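PDB 6B10: putative peptidyl-arginine deiminase family protein from Campylobacter jejuni subsp. jejuni serotype O:2, which probably hydrolyses agmatine to N-carbamoylputrescine as an agmatine deiminase, a step in polyamine biosynthesis. Local coordinates for residues A[121-124]-A[125-129]. Sequence-based numbering, arbitrary orientation.
Sequences DNAV and NSKLF
Lys-127 reaches back along the helix to Ala-123. Its CE lies 3.6 Å from Ala-123 CB, a contact between aliphatic carbons four residues apart. The lysine chain bends at CB-CG (chi2 -78°) and again at CG-CD, which carries CE over the alanine methyl. On the way, Lys-127 CG passes 3.4 Å from Ala-123 O. Ala-123 O accepts a hydrogen bond from Lys-127 N at 3.2 Å. The N-H...O angle is 160°. The same oxygen also takes a weak, bent i to i+3 bond from Ser-126 N. Leu-128 N bonds to Val-124 O at 3.0 Å, and Leu-128 CB rests against the same oxygen. The bonds of Lys-127 N and Leu-128 N are the i to i+4 bonds of an alpha-helix, here helix 120-133, within the Porphyromonas-type peptidyl-arginine deiminase family region. On the buried side, Asn-125 ND2 lies 3.6 Å from Asp-121 O, a contact only; its hydrogen bond goes to Phe-91 O. Phe-91, Asp-106 and Phe-107 form the potassium site, and the Asn-125 side chain is about 4 Å from the ion. Val-124 packs on Phe-91 and Cys-81, while Leu-128 and Lys-127 touch Phe-79 of strand 76-80.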
ATOM      1  N   ASP A 121      -9.525  -4.427 -14.310  1.00 71.13           N
ATOM      2  CA  ASP A 121      -9.309  -4.083 -12.903  1.00 71.76           C
ATOM      3  C   ASP A 121     -10.584  -3.586 -12.236  1.00 71.63           C
ATOM      4  O   ASP A 121     -10.906  -3.997 -11.121  1.00 69.08           O
ATOM      5  CB  ASP A 121      -8.243  -2.993 -12.780  1.00 72.79           C
ATOM      6  CG  ASP A 121      -6.872  -3.452 -13.239  1.00 73.57           C
ATOM      7  OD1 ASP A 121      -6.617  -4.678 -13.285  1.00 74.12           O
ATOM      8  OD2 ASP A 121      -6.049  -2.569 -13.552  1.00 74.40           O
ATOM      9  N   ASN A 122     -11.295  -2.692 -12.919  1.00 72.82           N
ATOM     10  CA  ASN A 122     -12.558  -2.159 -12.412  1.00 74.24           C
ATOM     11  C   ASN A 122     -13.560  -3.274 -12.123  1.00 72.89           C
ATOM     12  O   ASN A 122     -14.263  -3.243 -11.113  1.00 76.86           O
ATOM     13  CB  ASN A 122     -13.163  -1.171 -13.408  1.00 76.60           C
ATOM     14  CG  ASN A 122     -14.324  -0.396 -12.821  1.00 79.06           C
ATOM     15  OD1 ASN A 122     -15.482  -0.652 -13.148  1.00 81.03           O
ATOM     16  ND2 ASN A 122     -14.018   0.548 -11.936  1.00 80.39           N
ATOM     17  N   ALA A 123     -13.613  -4.256 -13.017  1.00 69.21           N
ATOM     18  CA  ALA A 123     -14.469  -5.414 -12.830  1.00 67.77           C
ATOM     19  C   ALA A 123     -13.951  -6.315 -11.708  1.00 66.72           C
ATOM     20  O   ALA A 123     -14.729  -6.723 -10.848  1.00 67.55           O
ATOM     21  CB  ALA A 123     -14.594  -6.193 -14.128  1.00 67.27           C
ATOM     22  N   VAL A 124     -12.645  -6.594 -11.707  1.00 64.28           N
ATOM     23  CA  VAL A 124     -12.018  -7.522 -10.740  1.00 62.25           C
ATOM     24  C   VAL A 124     -12.666  -7.471  -9.350  1.00 60.08           C
ATOM     25  O   VAL A 124     -12.961  -8.510  -8.754  1.00 58.09           O
ATOM     26  CB  VAL A 124     -10.489  -7.270 -10.588  1.00 62.71           C
ATOM     27  CG1 VAL A 124      -9.919  -8.014  -9.384  1.00 62.47           C
ATOM     28  CG2 VAL A 124      -9.730  -7.693 -11.840  1.00 62.05           C
ATOM     29  N   ASN A 125     -12.875  -6.263  -8.836  1.00 57.47           N
ATOM     30  CA  ASN A 125     -13.475  -6.090  -7.516  1.00 58.04           C
ATOM     31  C   ASN A 125     -14.918  -6.592  -7.419  1.00 56.47           C
ATOM     32  O   ASN A 125     -15.313  -7.164  -6.400  1.00 53.53           O
ATOM     33  CB  ASN A 125     -13.424  -4.621  -7.097  1.00 59.86           C
ATOM     34  CG  ASN A 125     -12.012  -4.143  -6.822  1.00 63.37           C
ATOM     35  OD1 ASN A 125     -11.374  -4.574  -5.855  1.00 62.63           O
ATOM     36  ND2 ASN A 125     -11.512  -3.248  -7.673  1.00 62.58           N
ATOM     37  N   SER A 126     -15.707  -6.357  -8.464  1.00 55.10           N
ATOM     38  CA  SER A 126     -17.099  -6.814  -8.488  1.00 54.31           C
ATOM     39  C   SER A 126     -17.164  -8.332  -8.451  1.00 51.37           C
ATOM     40  O   SER A 126     -17.891  -8.900  -7.633  1.00 49.34           O
ATOM     41  CB  SER A 126     -17.834  -6.292  -9.722  1.00 54.95           C
ATOM     42  OG  SER A 126     -18.014  -4.892  -9.640  1.00 57.05           O
ATOM     43  N   LYS A 127     -16.392  -8.973  -9.327  1.00 50.64           N
ATOM     44  CA  LYS A 127     -16.330 -10.437  -9.374  1.00 50.24           C
ATOM     45  C   LYS A 127     -15.981 -10.955  -7.990  1.00 48.59           C
ATOM     46  O   LYS A 127     -16.666 -11.813  -7.446  1.00 47.32           O
ATOM     47  CB  LYS A 127     -15.282 -10.993 -10.361  1.00 51.85           C
ATOM     48  CG  LYS A 127     -14.781 -10.105 -11.495  1.00 54.24           C
ATOM     49  CD  LYS A 127     -15.746  -9.995 -12.661  1.00 56.10           C
ATOM     50  CE  LYS A 127     -14.972  -9.800 -13.958  1.00 57.17           C
ATOM     51  NZ  LYS A 127     -15.857  -9.594 -15.134  1.00 58.62           N
ATOM     52  N   LEU A 128     -14.899 -10.418  -7.434  1.00 47.72           N
ATOM     53  CA  LEU A 128     -14.352 -10.886  -6.168  1.00 45.83           C
ATOM     54  C   LEU A 128     -15.382 -10.817  -5.053  1.00 43.79           C
ATOM     55  O   LEU A 128     -15.554 -11.772  -4.296  1.00 41.50           O
ATOM     56  CB  LEU A 128     -13.125 -10.048  -5.791  1.00 46.85           C
ATOM     57  CG  LEU A 128     -12.402 -10.401  -4.487  1.00 47.77           C
ATOM     58  CD1 LEU A 128     -11.822 -11.805  -4.546  1.00 47.96           C
ATOM     59  CD2 LEU A 128     -11.306  -9.384  -4.189  1.00 47.96           C
ATOM     60  N   PHE A 129     -16.059  -9.678  -4.964  1.00 43.24           N
ATOM     61  CA  PHE A 129     -17.013  -9.435  -3.888  1.00 43.47           C
ATOM     62  C   PHE A 129     -18.340 -10.153  -4.124  1.00 44.14           C
ATOM     63  O   PHE A 129     -18.965 -10.631  -3.174  1.00 42.26           O
ATOM     64  CB  PHE A 129     -17.217  -7.926  -3.677  1.00 43.34           C
ATOM     65  CG  PHE A 129     -16.244  -7.327  -2.700  1.00 42.01           C
ATOM     66  CD1 PHE A 129     -14.921  -7.120  -3.057  1.00 42.05           C
ATOM     67  CD2 PHE A 129     -16.642  -7.009  -1.413  1.00 41.58           C
ATOM     68  CE1 PHE A 129     -14.016  -6.587  -2.151  1.00 41.71           C
ATOM     69  CE2 PHE A 129     -15.746  -6.476  -0.504  1.00 41.00           C
ATOM     70  CZ  PHE A 129     -14.430  -6.268  -0.873  1.00 40.83           C
TER